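Local coordinates for protein arabinan endo-1,5-alpha-l-arabinosidase A (Cellvibrio cellulosa, PDB 1GYH) that hydrolyses the alpha-1,5-arabinofuranosyl bonds of linear arabinan, releasing almost exclusively arabinotriose, in the breakdown of plant cell walls, at residues A[47-51]-A[52-56]; A[70-74]-A[75-79]; A[266-270]-A[271-275]; A[295-298]-A[299-303]. All coordinates share one frame; numbering follows the deposited sequence. Where two conformers were deposited one is given.

Contact 1: A[47-51]-A[52-56]; sequences ATEPT and WAKRV
Lys54 reaches back over the turn to Glu49, and the two close a salt bridge, NZ of Lys54 lying 2.8 Å from OE2 of Glu49. The ammonium group comes in from above the carboxylate plane, 37° out of it, and the two chains cross at about a right angle. Two torsions make the meeting possible: CG of Glu49 is tucked between its own backbone N and carbonyl carbon (chi1 62°), and the lysine bends at its last torsion (chi4 89°). The same oxygen also accepts a hydrogen bond from water 1, 2.7 Å from Glu49 OE2. That water donates as well to the carbonyl O of Pro50 and accepts from the backbone N of Lys54, so it ties the loop to Lys54 in the short helix.

Next to this polar cluster, Pro50 lays its CB over one face of the Trp52 indole, 3.9 Å from CB to the centroid of the five-membered ring, a CH-pi contact offset toward the rim. Both residues belong to the type I turn from Pro50 to Ala53, closed by Ala53 N donating to Pro50 O at 3.2 Å. Trp52 NE1 is hydrogen-bonded to Asp111 OD2, while Tyr80 and Val82 of strand 75-82 pack against the tryptophan. Loop and helix thus bridge strand 38-44 of one propeller sheet and strand 63-72 of the next.

Glu49 also lies close to Gly62, a probable substrate-binding residue. The pairing of Glu49 with a lysine and a water would be expected to favour its charged form, and the shared water links the carboxylate to the backbone N of Lys54.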
loop_
_atom_site.group_PDB
_atom_site.type_symbol
_atom_site.label_atom_id
_atom_site.label_comp_id
_atom_site.label_asym_id
_atom_site.label_seq_id
_atom_site.Cartn_x
_atom_site.Cartn_y
_atom_site.Cartn_z
ATOM N N ALA A 47 4.661 12.406 -16.129
ATOM C CA ALA A 47 3.984 12.757 -17.378
ATOM C C ALA A 47 4.067 11.594 -18.385
ATOM O O ALA A 47 3.118 11.339 -19.141
ATOM C CB ALA A 47 4.584 13.974 -17.957
ATOM N N THR A 48 5.188 10.885 -18.372
ATOM C CA THR A 48 5.310 9.664 -19.162
ATOM C C THR A 48 5.628 8.482 -18.224
ATOM O O THR A 48 4.715 7.868 -17.679
ATOM C CB THR A 48 6.348 9.839 -20.316
ATOM O OG1 THR A 48 7.619 10.267 -19.812
ATOM C CG2 THR A 48 5.952 10.941 -21.258
ATOM N N GLU A 49 6.915 8.234 -17.984
ATOM C CA GLU A 49 7.348 7.134 -17.132
ATOM C C GLU A 49 8.755 7.324 -16.616
ATOM O O GLU A 49 9.542 8.120 -17.181
ATOM C CB GLU A 49 7.267 5.797 -17.896
ATOM C CG GLU A 49 8.126 5.681 -19.110
ATOM C CD GLU A 49 7.769 4.473 -19.978
ATOM O OE1 GLU A 49 6.562 4.286 -20.332
ATOM O OE2 GLU A 49 8.708 3.716 -20.329
ATOM N N PRO A 50 9.108 6.598 -15.555
ATOM C CA PRO A 50 10.474 6.667 -15.060
ATOM C C PRO A 50 11.461 6.253 -16.184
ATOM O O PRO A 50 11.171 5.332 -16.948
ATOM C CB PRO A 50 10.485 5.681 -13.890
ATOM C CG PRO A 50 9.058 5.498 -13.497
ATOM C CD PRO A 50 8.283 5.673 -14.751
ATOM N N THR A 51 12.593 6.950 -16.283
ATOM C CA THR A 51 13.555 6.721 -17.354
ATOM C C THR A 51 14.111 5.311 -17.345
ATOM O O THR A 51 14.514 4.796 -18.394
ATOM C CB THR A 51 14.728 7.718 -17.299
ATOM O OG1 THR A 51 15.400 7.597 -16.038
ATOM C CG2 THR A 51 14.247 9.177 -17.419
ATOM N N TRP A 52 14.128 4.691 -16.169
ATOM C CA TRP A 52 14.706 3.384 -15.941
ATOM C C TRP A 52 13.694 2.221 -15.999
ATOM O O TRP A 52 14.086 1.045 -15.871
ATOM C CB TRP A 52 15.420 3.377 -14.559
ATOM C CG TRP A 52 14.534 3.804 -13.383
ATOM C CD1 TRP A 52 14.424 5.067 -12.872
ATOM C CD2 TRP A 52 13.627 2.988 -12.634
ATOM N NE1 TRP A 52 13.503 5.079 -11.856
ATOM C CE2 TRP A 52 13.004 3.816 -11.680
ATOM C CE3 TRP A 52 13.267 1.633 -12.675
ATOM C CZ2 TRP A 52 12.060 3.339 -10.763
ATOM C CZ3 TRP A 52 12.326 1.151 -11.761
ATOM C CH2 TRP A 52 11.741 2.009 -10.805
ATOM N N ALA A 53 12.409 2.517 -16.152
ATOM C CA ALA A 53 11.378 1.498 -15.944
ATOM C C ALA A 53 11.502 0.344 -16.929
ATOM O O ALA A 53 11.397 -0.806 -16.530
ATOM C CB ALA A 53 10.022 2.079 -16.066
ATOM N N LYS A 54 11.727 0.675 -18.214
ATOM C CA LYS A 54 11.802 -0.359 -19.260
ATOM C C LYS A 54 12.959 -1.327 -19.095
ATOM O O LYS A 54 12.857 -2.492 -19.493
ATOM C CB LYS A 54 11.808 0.259 -20.663
ATOM C CG LYS A 54 10.433 0.631 -21.137
ATOM C CD LYS A 54 10.434 0.968 -22.625
ATOM C CE LYS A 54 9.067 1.409 -23.097
ATOM N NZ LYS A 54 8.870 2.875 -22.943
ATOM N N ARG A 55 14.043 -0.893 -18.474
ATOM C CA ARG A 55 15.125 -1.819 -18.235
ATOM C C ARG A 55 14.814 -2.827 -17.136
ATOM O O ARG A 55 15.214 -3.973 -17.238
ATOM C CB ARG A 55 16.463 -1.082 -18.080
ATOM C CG ARG A 55 16.988 -1.038 -16.735
ATOM C CD ARG A 55 17.929 -2.142 -16.340
ATOM N NE ARG A 55 18.240 -1.787 -14.977
ATOM C CZ ARG A 55 17.771 -2.384 -13.925
ATOM N NH1 ARG A 55 17.052 -3.488 -14.040
ATOM N NH2 ARG A 55 18.090 -1.905 -12.748
ATOM N N VAL A 56 14.054 -2.438 -16.117
ATOM C CA VAL A 56 13.599 -3.388 -15.128
ATOM C C VAL A 56 12.495 -4.300 -15.738
ATOM O O VAL A 56 12.513 -5.533 -15.554
ATOM C CB VAL A 56 13.071 -2.649 -13.847
ATOM C CG1 VAL A 56 12.326 -3.616 -12.930
ATOM C CG2 VAL A 56 14.235 -1.961 -13.088
HETATM O O HOH W 1 11.117 3.687 -19.174
HETATM O O HOH W 2 14.640 1.989 -19.354
#

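Contact 2: A[70-74]-A[75-79]; sequences YQHKG and LFYLY
Gln71 runs alongside Phe76, its partner in a non-hydrogen-bonded antiparallel pair, and both side chains point the same way. From CB, which lies 4.1 Å from the carbonyl O of Leu75, the chain steps to CG, 3.7 Å from Phe76 CE2. Its CG stands anti to the carbonyl carbon (chi1 -62°) and the chain beyond is extended, which carries the amide along the ring. There Gln71 CD comes within 3.4 Å of Phe76 CE2, the amide and ring planes 35° apart. At the tip OE1 accepts from water 3 at 2.8 Å, and that water also bonds weakly to Leu75 O. NE2 leaves the hairpin to bond Thr13 OG1 and Arg14 O.

On the other face His72 turns its ring edge toward the face of Tyr77 in an offset edge-to-face pair, centroids 5.8 Å apart and planes at 79°. Reciprocal backbone bonds join Tyr70 with Tyr77 and His72 with Leu75, closing a two-residue type I' turn through Lys73 and Gly74.

The hairpin links strands 63-72 and 75-82 within an antiparallel propeller blade. Strand 90-97 continues the sheet beyond Phe76 and Leu78, Tyr70 packs on strand 131-134 of another sheet, and Gln71 ties the blade to strand 11-15.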
loop_
_atom_site.group_PDB
_atom_site.type_symbol
_atom_site.label_atom_id
_atom_site.label_comp_id
_atom_site.label_asym_id
_atom_site.label_seq_id
_atom_site.Cartn_x
_atom_site.Cartn_y
_atom_site.Cartn_z
ATOM N N TYR A 70 4.459 9.841 1.886
ATOM C CA TYR A 70 5.070 10.070 3.187
ATOM C C TYR A 70 5.633 11.472 3.274
ATOM O O TYR A 70 6.415 11.882 2.416
ATOM C CB TYR A 70 6.186 9.060 3.434
ATOM C CG TYR A 70 6.755 9.064 4.855
ATOM C CD1 TYR A 70 6.026 8.526 5.931
ATOM C CD2 TYR A 70 8.027 9.576 5.111
ATOM C CE1 TYR A 70 6.544 8.544 7.235
ATOM C CE2 TYR A 70 8.556 9.575 6.392
ATOM C CZ TYR A 70 7.813 9.057 7.461
ATOM O OH TYR A 70 8.351 9.092 8.769
ATOM N N GLN A 71 5.232 12.215 4.316
ATOM C CA GLN A 71 5.769 13.546 4.596
ATOM C C GLN A 71 6.983 13.490 5.567
ATOM O O GLN A 71 6.941 12.814 6.619
ATOM C CB GLN A 71 4.669 14.465 5.165
ATOM C CG GLN A 71 3.524 14.686 4.185
ATOM C CD GLN A 71 2.580 15.792 4.552
ATOM O OE1 GLN A 71 3.021 16.890 4.917
ATOM N NE2 GLN A 71 1.260 15.534 4.405
ATOM N N HIS A 72 8.050 14.193 5.213
ATOM C CA HIS A 72 9.321 14.146 5.939
ATOM C C HIS A 72 10.106 15.419 5.689
ATOM O O HIS A 72 10.391 15.745 4.538
ATOM C CB HIS A 72 10.154 12.964 5.457
ATOM C CG HIS A 72 11.493 12.834 6.122
ATOM N ND1 HIS A 72 11.657 12.259 7.365
ATOM C CD2 HIS A 72 12.738 13.172 5.696
ATOM C CE1 HIS A 72 12.941 12.266 7.686
ATOM N NE2 HIS A 72 13.621 12.817 6.692
ATOM N N LYS A 73 10.455 16.126 6.769
ATOM C CA LYS A 73 11.197 17.399 6.737
ATOM C C LYS A 73 10.704 18.393 5.672
ATOM O O LYS A 73 11.503 18.995 4.958
ATOM C CB LYS A 73 12.715 17.171 6.592
ATOM C CG LYS A 73 13.392 16.402 7.742
ATOM C CD LYS A 73 14.896 16.302 7.544
ATOM C CE LYS A 73 15.518 15.185 8.349
ATOM N NZ LYS A 73 15.568 15.516 9.791
ATOM N N GLY A 74 9.397 18.601 5.589
ATOM C CA GLY A 74 8.876 19.626 4.703
ATOM C C GLY A 74 8.649 19.185 3.258
ATOM O O GLY A 74 8.024 19.928 2.486
ATOM N N LEU A 75 9.100 17.974 2.908
ATOM C CA LEU A 75 8.900 17.417 1.562
ATOM C C LEU A 75 7.881 16.276 1.483
ATOM O O LEU A 75 7.519 15.649 2.504
ATOM C CB LEU A 75 10.233 16.901 1.029
ATOM C CG LEU A 75 11.379 17.890 0.931
ATOM C CD1 LEU A 75 12.596 17.169 0.387
ATOM C CD2 LEU A 75 11.012 19.084 0.061
ATOM N N PHE A 76 7.464 15.975 0.251
ATOM C CA PHE A 76 6.532 14.875 -0.035
ATOM C C PHE A 76 7.292 13.766 -0.813
ATOM O O PHE A 76 7.815 14.037 -1.895
ATOM C CB PHE A 76 5.321 15.384 -0.842
ATOM C CG PHE A 76 4.462 16.354 -0.100
ATOM C CD1 PHE A 76 4.804 17.690 -0.018
ATOM C CD2 PHE A 76 3.339 15.920 0.576
ATOM C CE1 PHE A 76 4.002 18.611 0.691
ATOM C CE2 PHE A 76 2.539 16.827 1.282
ATOM C CZ PHE A 76 2.886 18.158 1.360
ATOM N N TYR A 77 7.371 12.577 -0.230
ATOM C CA TYR A 77 8.028 11.409 -0.803
ATOM C C TYR A 77 6.944 10.434 -1.308
ATOM O O TYR A 77 6.120 9.945 -0.536
ATOM C CB TYR A 77 8.908 10.713 0.223
ATOM C CG TYR A 77 10.143 11.450 0.633
ATOM C CD1 TYR A 77 10.070 12.581 1.449
ATOM C CD2 TYR A 77 11.385 11.049 0.225
ATOM C CE1 TYR A 77 11.178 13.253 1.821
ATOM C CE2 TYR A 77 12.510 11.745 0.606
ATOM C CZ TYR A 77 12.397 12.837 1.397
ATOM O OH TYR A 77 13.502 13.534 1.783
ATOM N N LEU A 78 6.956 10.174 -2.621
ATOM C CA LEU A 78 6.004 9.294 -3.261
ATOM C C LEU A 78 6.778 8.076 -3.780
ATOM O O LEU A 78 7.506 8.173 -4.762
ATOM C CB LEU A 78 5.314 10.037 -4.401
ATOM C CG LEU A 78 4.401 9.193 -5.308
ATOM C CD1 LEU A 78 3.273 8.586 -4.429
ATOM C CD2 LEU A 78 3.792 9.966 -6.481
ATOM N N TYR A 79 6.613 6.958 -3.097
ATOM C CA TYR A 79 7.161 5.663 -3.489
ATOM C C TYR A 79 6.204 4.987 -4.468
ATOM O O TYR A 79 5.012 5.191 -4.387
ATOM C CB TYR A 79 7.410 4.783 -2.259
ATOM C CG TYR A 79 8.385 5.441 -1.315
ATOM C CD1 TYR A 79 7.950 6.422 -0.389
ATOM C CD2 TYR A 79 9.743 5.145 -1.371
ATOM C CE1 TYR A 79 8.866 7.049 0.453
ATOM C CE2 TYR A 79 10.657 5.782 -0.546
ATOM C CZ TYR A 79 10.214 6.706 0.378
ATOM O OH TYR A 79 11.131 7.323 1.167
HETATM O O HOH W 3 5.593 17.812 4.177
#

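Contact 3: A[266-270]-A[271-275]; sequences YTWDG and KDYLV
Thr267 and Asp272 stand side by side on one face of the hairpin of strands 257-268 and 271-280 in a propeller blade, pointing the same way and joined at their ends by a hydrogen bond. Thr267 OG1 donates to Asp272 OD1 at 2.7 Å, reaching it from above the carboxylate plane. With OG1 beside the backbone N (chi1 -64°) the hydroxyl meets the carboxylate, and the methyl CG2 also rests against OD1. The second oxygen, Asp272 OD2, is held by a salt bridge to Lys199 and a hydrogen bond from Trp296 NE1.

The opposite face is aromatic. Trp268 and Tyr273 meet obliquely, their six-membered rings 5.1 Å apart between centroids with planes at 34°; Trp268 CE3 comes to 3.3 Å from Tyr273 CD1. Val275 CG2 touches the edge of the Tyr266 ring, 4.0 Å from CD2, and also packs on Trp268 CH2. Trp19 makes an edge-to-face pair with Trp268, and Tyr266 OH bonds to Met12 N, so this face leans on strand 11-15 and its neighbour.

Backbone bonds pair Tyr266 with Tyr273 and Trp268 with Lys271 in both directions. The latter pair closes a type I' turn with Asp269 and Gly270 at its corners. Water 4 donates to Trp268 O at 2.8 Å and also bridges to Tyr273 OH.

Asp272 is buried, yet the hydroxyl, the ammonium group and the indole N-H together satisfy its carboxylate. Such partners would be expected to stabilise its negative charge and fix the rotation of the group.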
loop_
_atom_site.group_PDB
_atom_site.type_symbol
_atom_site.label_atom_id
_atom_site.label_comp_id
_atom_site.label_asym_id
_atom_site.label_seq_id
_atom_site.Cartn_x
_atom_site.Cartn_y
_atom_site.Cartn_z
ATOM N N TYR A 266 -4.743 5.657 8.734
ATOM C CA TYR A 266 -4.272 6.950 9.166
ATOM C C TYR A 266 -5.006 7.430 10.405
ATOM O O TYR A 266 -6.158 7.028 10.671
ATOM C CB TYR A 266 -4.483 8.003 8.071
ATOM C CG TYR A 266 -3.827 7.605 6.746
ATOM C CD1 TYR A 266 -2.490 7.870 6.518
ATOM C CD2 TYR A 266 -4.555 6.954 5.761
ATOM C CE1 TYR A 266 -1.879 7.526 5.309
ATOM C CE2 TYR A 266 -3.961 6.587 4.537
ATOM C CZ TYR A 266 -2.623 6.883 4.319
ATOM O OH TYR A 266 -2.010 6.557 3.128
ATOM N N THR A 267 -4.285 8.257 11.151
ATOM C CA THR A 267 -4.825 9.024 12.252
ATOM C C THR A 267 -4.837 10.488 11.831
ATOM O O THR A 267 -3.795 11.083 11.608
ATOM C CB THR A 267 -3.972 8.774 13.515
ATOM O OG1 THR A 267 -4.055 7.391 13.922
ATOM C CG2 THR A 267 -4.540 9.588 14.726
ATOM N N TRP A 268 -6.039 11.054 11.716
ATOM C CA TRP A 268 -6.270 12.457 11.376
ATOM C C TRP A 268 -7.118 13.126 12.484
ATOM O O TRP A 268 -8.244 12.686 12.749
ATOM C CB TRP A 268 -7.064 12.551 10.074
ATOM C CG TRP A 268 -6.333 11.971 8.826
ATOM C CD1 TRP A 268 -5.039 12.166 8.459
ATOM C CD2 TRP A 268 -6.916 11.157 7.800
ATOM N NE1 TRP A 268 -4.773 11.511 7.272
ATOM C CE2 TRP A 268 -5.909 10.886 6.852
ATOM C CE3 TRP A 268 -8.199 10.642 7.576
ATOM C CZ2 TRP A 268 -6.139 10.121 5.711
ATOM C CZ3 TRP A 268 -8.429 9.871 6.440
ATOM C CH2 TRP A 268 -7.394 9.612 5.536
ATOM N N ASP A 269 -6.572 14.168 13.114
ATOM C CA ASP A 269 -7.329 14.967 14.097
ATOM C C ASP A 269 -7.998 14.082 15.160
ATOM O O ASP A 269 -9.185 14.268 15.471
ATOM C CB ASP A 269 -8.398 15.812 13.410
ATOM C CG ASP A 269 -7.844 16.632 12.285
ATOM O OD1 ASP A 269 -6.779 17.283 12.429
ATOM O OD2 ASP A 269 -8.409 16.671 11.189
ATOM N N GLY A 270 -7.247 13.102 15.665
ATOM C CA GLY A 270 -7.638 12.345 16.859
ATOM C C GLY A 270 -8.594 11.198 16.596
ATOM O O GLY A 270 -9.120 10.605 17.538
ATOM N N LYS A 271 -8.790 10.839 15.323
ATOM C CA LYS A 271 -9.625 9.677 14.976
ATOM C C LYS A 271 -8.928 8.833 13.901
ATOM O O LYS A 271 -8.083 9.337 13.168
ATOM C CB LYS A 271 -10.963 10.136 14.442
ATOM C CG LYS A 271 -11.857 10.732 15.507
ATOM C CD LYS A 271 -13.014 11.482 14.874
ATOM C CE LYS A 271 -14.006 10.515 14.184
ATOM N NZ LYS A 271 -14.539 9.492 15.129
ATOM N N ASP A 272 -9.313 7.569 13.786
ATOM C CA ASP A 272 -8.582 6.658 12.903
ATOM C C ASP A 272 -9.442 6.187 11.730
ATOM O O ASP A 272 -10.675 6.026 11.873
ATOM C CB ASP A 272 -8.098 5.463 13.688
ATOM C CG ASP A 272 -7.332 5.850 14.966
ATOM O OD1 ASP A 272 -6.473 6.777 14.959
ATOM O OD2 ASP A 272 -7.529 5.207 16.027
ATOM N N TYR A 273 -8.769 5.919 10.596
ATOM C CA TYR A 273 -9.432 5.649 9.321
ATOM C C TYR A 273 -8.701 4.535 8.556
ATOM O O TYR A 273 -7.482 4.458 8.533
ATOM C CB TYR A 273 -9.521 6.920 8.478
ATOM C CG TYR A 273 -10.318 8.071 9.154
ATOM C CD1 TYR A 273 -9.677 8.958 10.013
ATOM C CD2 TYR A 273 -11.685 8.262 8.912
ATOM C CE1 TYR A 273 -10.373 10.005 10.640
ATOM C CE2 TYR A 273 -12.408 9.314 9.530
ATOM C CZ TYR A 273 -11.728 10.185 10.375
ATOM O OH TYR A 273 -12.365 11.254 10.971
ATOM N N LEU A 274 -9.481 3.656 7.980
ATOM C CA LEU A 274 -9.014 2.591 7.085
ATOM C C LEU A 274 -9.384 3.004 5.621
ATOM O O LEU A 274 -10.523 3.387 5.363
ATOM C CB LEU A 274 -9.738 1.299 7.443
ATOM C CG LEU A 274 -9.264 0.049 6.655
ATOM C CD1 LEU A 274 -7.920 -0.383 7.053
ATOM C CD2 LEU A 274 -10.231 -1.098 6.838
ATOM N N VAL A 275 -8.423 2.919 4.697
ATOM C CA VAL A 275 -8.568 3.396 3.286
ATOM C C VAL A 275 -8.257 2.173 2.387
ATOM O O VAL A 275 -7.229 1.539 2.549
ATOM C CB VAL A 275 -7.613 4.565 2.986
ATOM C CG1 VAL A 275 -7.777 5.142 1.550
ATOM C CG2 VAL A 275 -7.876 5.720 3.945
HETATM O O HOH W 4 -10.894 13.255 11.946
#

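Contact 4: A[295-298]-A[299-303]; sequences HWDG and EGWPQ
Trp296 crosses Pro302 at a slant, the proline lying over one face of its six-membered ring. Pro302 CB is 4.1 Å from that ring's centroid and 26° off the normal, a CH-pi contact, and CZ3 of the indole also meets Pro302 CD. On the five-membered ring, NE1 bonds to Asp272 OD2, and Tyr204 pairs edge-to-face with the tryptophan. Beside them His295 and Gln303 form a hydrogen-bonded antiparallel pair in the hairpin of strands 286-296 and 302-303.

Asp297 runs alongside Trp301 and points the same way, its carboxylate plane turned 71° from the indole. With CG between its backbone N and carbonyl carbon (chi1 69°), the carboxylate folds back over the type I turn from Asp297 to Gly300. OD1 receives Trp301 N at 2.9 Å, from above the carboxylate plane, and more weakly Glu299 N at 3.0 Å. Gly300 N closes the turn onto Asp297 O, and Trp301 O takes Asp297 N.

Glu299 crosses Asp297 at about a right angle, Glu299 OE1 only 3.8 Å from Asp297 OD1. Water 5 sits between the two acids and donates to both, 2.5 Å from Asp297 OD2. The backbone N-H groups and this water would be expected to offset the nearby charge of Glu299 and hold the Asp297 carboxylate in place.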
loop_
_atom_site.group_PDB
_atom_site.type_symbol
_atom_site.label_atom_id
_atom_site.label_comp_id
_atom_site.label_asym_id
_atom_site.label_seq_id
_atom_site.Cartn_x
_atom_site.Cartn_y
_atom_site.Cartn_z
ATOM N N HIS A 295 -12.273 1.502 14.471
ATOM C CA HIS A 295 -12.494 1.387 15.946
ATOM C C HIS A 295 -11.537 0.360 16.585
ATOM O O HIS A 295 -10.815 -0.340 15.877
ATOM C CB HIS A 295 -13.956 0.995 16.260
ATOM C CG HIS A 295 -14.952 1.889 15.604
ATOM N ND1 HIS A 295 -15.525 1.590 14.383
ATOM C CD2 HIS A 295 -15.397 3.120 15.940
ATOM C CE1 HIS A 295 -16.310 2.588 14.019
ATOM N NE2 HIS A 295 -16.243 3.533 14.941
ATOM N N TRP A 296 -11.524 0.301 17.923
ATOM C CA TRP A 296 -10.654 -0.614 18.683
ATOM C C TRP A 296 -11.452 -1.280 19.785
ATOM O O TRP A 296 -12.143 -0.604 20.542
ATOM C CB TRP A 296 -9.411 0.133 19.239
ATOM C CG TRP A 296 -8.715 0.917 18.156
ATOM C CD1 TRP A 296 -9.083 2.134 17.692
ATOM C CD2 TRP A 296 -7.624 0.487 17.326
ATOM N NE1 TRP A 296 -8.278 2.514 16.645
ATOM C CE2 TRP A 296 -7.379 1.514 16.391
ATOM C CE3 TRP A 296 -6.833 -0.674 17.266
ATOM C CZ2 TRP A 296 -6.365 1.446 15.452
ATOM C CZ3 TRP A 296 -5.837 -0.749 16.316
ATOM C CH2 TRP A 296 -5.613 0.299 15.421
ATOM N N ASP A 297 -11.371 -2.608 19.868
ATOM C CA ASP A 297 -12.172 -3.385 20.795
ATOM C C ASP A 297 -11.503 -3.511 22.163
ATOM O O ASP A 297 -10.411 -3.009 22.366
ATOM C CB ASP A 297 -12.578 -4.776 20.211
ATOM C CG ASP A 297 -11.405 -5.783 20.052
ATOM O OD1 ASP A 297 -10.295 -5.643 20.660
ATOM O OD2 ASP A 297 -11.558 -6.802 19.295
ATOM N N GLY A 298 -12.205 -4.171 23.076
ATOM C CA GLY A 298 -11.787 -4.373 24.472
ATOM C C GLY A 298 -10.511 -5.165 24.679
ATOM O O GLY A 298 -9.910 -5.094 25.746
ATOM N N GLU A 299 -10.081 -5.902 23.642
ATOM C CA GLU A 299 -8.815 -6.645 23.663
ATOM C C GLU A 299 -7.666 -5.956 22.897
ATOM O O GLU A 299 -6.586 -6.528 22.754
ATOM C CB GLU A 299 -9.037 -8.073 23.130
ATOM C CG GLU A 299 -9.961 -8.941 23.979
ATOM C CD GLU A 299 -11.437 -8.562 23.908
ATOM O OE1 GLU A 299 -11.943 -8.295 22.801
ATOM O OE2 GLU A 299 -12.123 -8.543 24.972
ATOM N N GLY A 300 -7.892 -4.754 22.378
ATOM C CA GLY A 300 -6.844 -3.993 21.741
ATOM C C GLY A 300 -6.680 -4.245 20.228
ATOM O O GLY A 300 -5.597 -3.998 19.706
ATOM N N TRP A 301 -7.733 -4.728 19.563
ATOM C CA TRP A 301 -7.715 -5.092 18.124
ATOM C C TRP A 301 -8.623 -4.177 17.306
ATOM O O TRP A 301 -9.729 -3.775 17.763
ATOM C CB TRP A 301 -8.097 -6.584 17.902
ATOM C CG TRP A 301 -7.126 -7.476 18.571
ATOM C CD1 TRP A 301 -7.233 -7.967 19.832
ATOM C CD2 TRP A 301 -5.873 -7.930 18.072
ATOM N NE1 TRP A 301 -6.125 -8.705 20.155
ATOM C CE2 TRP A 301 -5.265 -8.679 19.090
ATOM C CE3 TRP A 301 -5.189 -7.784 16.843
ATOM C CZ2 TRP A 301 -4.043 -9.304 18.923
ATOM C CZ3 TRP A 301 -3.965 -8.399 16.697
ATOM C CH2 TRP A 301 -3.399 -9.125 17.725
ATOM N N PRO A 302 -8.204 -3.859 16.089
ATOM C CA PRO A 302 -9.010 -2.996 15.226
ATOM C C PRO A 302 -10.270 -3.673 14.774
ATOM O O PRO A 302 -10.325 -4.909 14.653
ATOM C CB PRO A 302 -8.091 -2.690 14.022
ATOM C CG PRO A 302 -7.101 -3.821 13.982
ATOM C CD PRO A 302 -6.953 -4.303 15.437
ATOM N N GLN A 303 -11.290 -2.853 14.558
ATOM C CA GLN A 303 -12.614 -3.297 14.147
ATOM C C GLN A 303 -13.210 -2.236 13.204
ATOM O O GLN A 303 -13.014 -1.019 13.411
ATOM C CB GLN A 303 -13.480 -3.477 15.404
ATOM C CG GLN A 303 -14.804 -4.004 15.167
ATOM C CD GLN A 303 -15.706 -3.950 16.413
ATOM O OE1 GLN A 303 -15.457 -4.653 17.412
ATOM N NE2 GLN A 303 -16.754 -3.110 16.351
HETATM O O HOH W 5 -10.969 -9.087 20.245
HETATM O O HOH W 6 -11.598 -6.932 16.343
HETATM O O HOH W 7 -14.381 -7.573 18.959
#

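Overall arrangement
The protein is a five-bladed beta-propeller, and the contacts come in series along the chain. Contact 1 covers the loop and short helix 53-56 leading into strand 63-72, whose far end forms contact 2; their centres are about 21 Å apart. Contact 3 closes strands 257-268 and 271-280 of another blade, its centre about 18 Å from that of contact 2. Contact 4 closes the hairpin of strands 286-296 and 302-303 in the same sheet, about 14 Å from contact 3 between centres, and the two touch where Asp272 probably bonds Trp296. Contacts 1 and 4 lie on opposite sides of the chain's centre, about 43 Å apart between centres. Thus three contacts close hairpins within blades, while contact 1 lies in the link from one blade to the next.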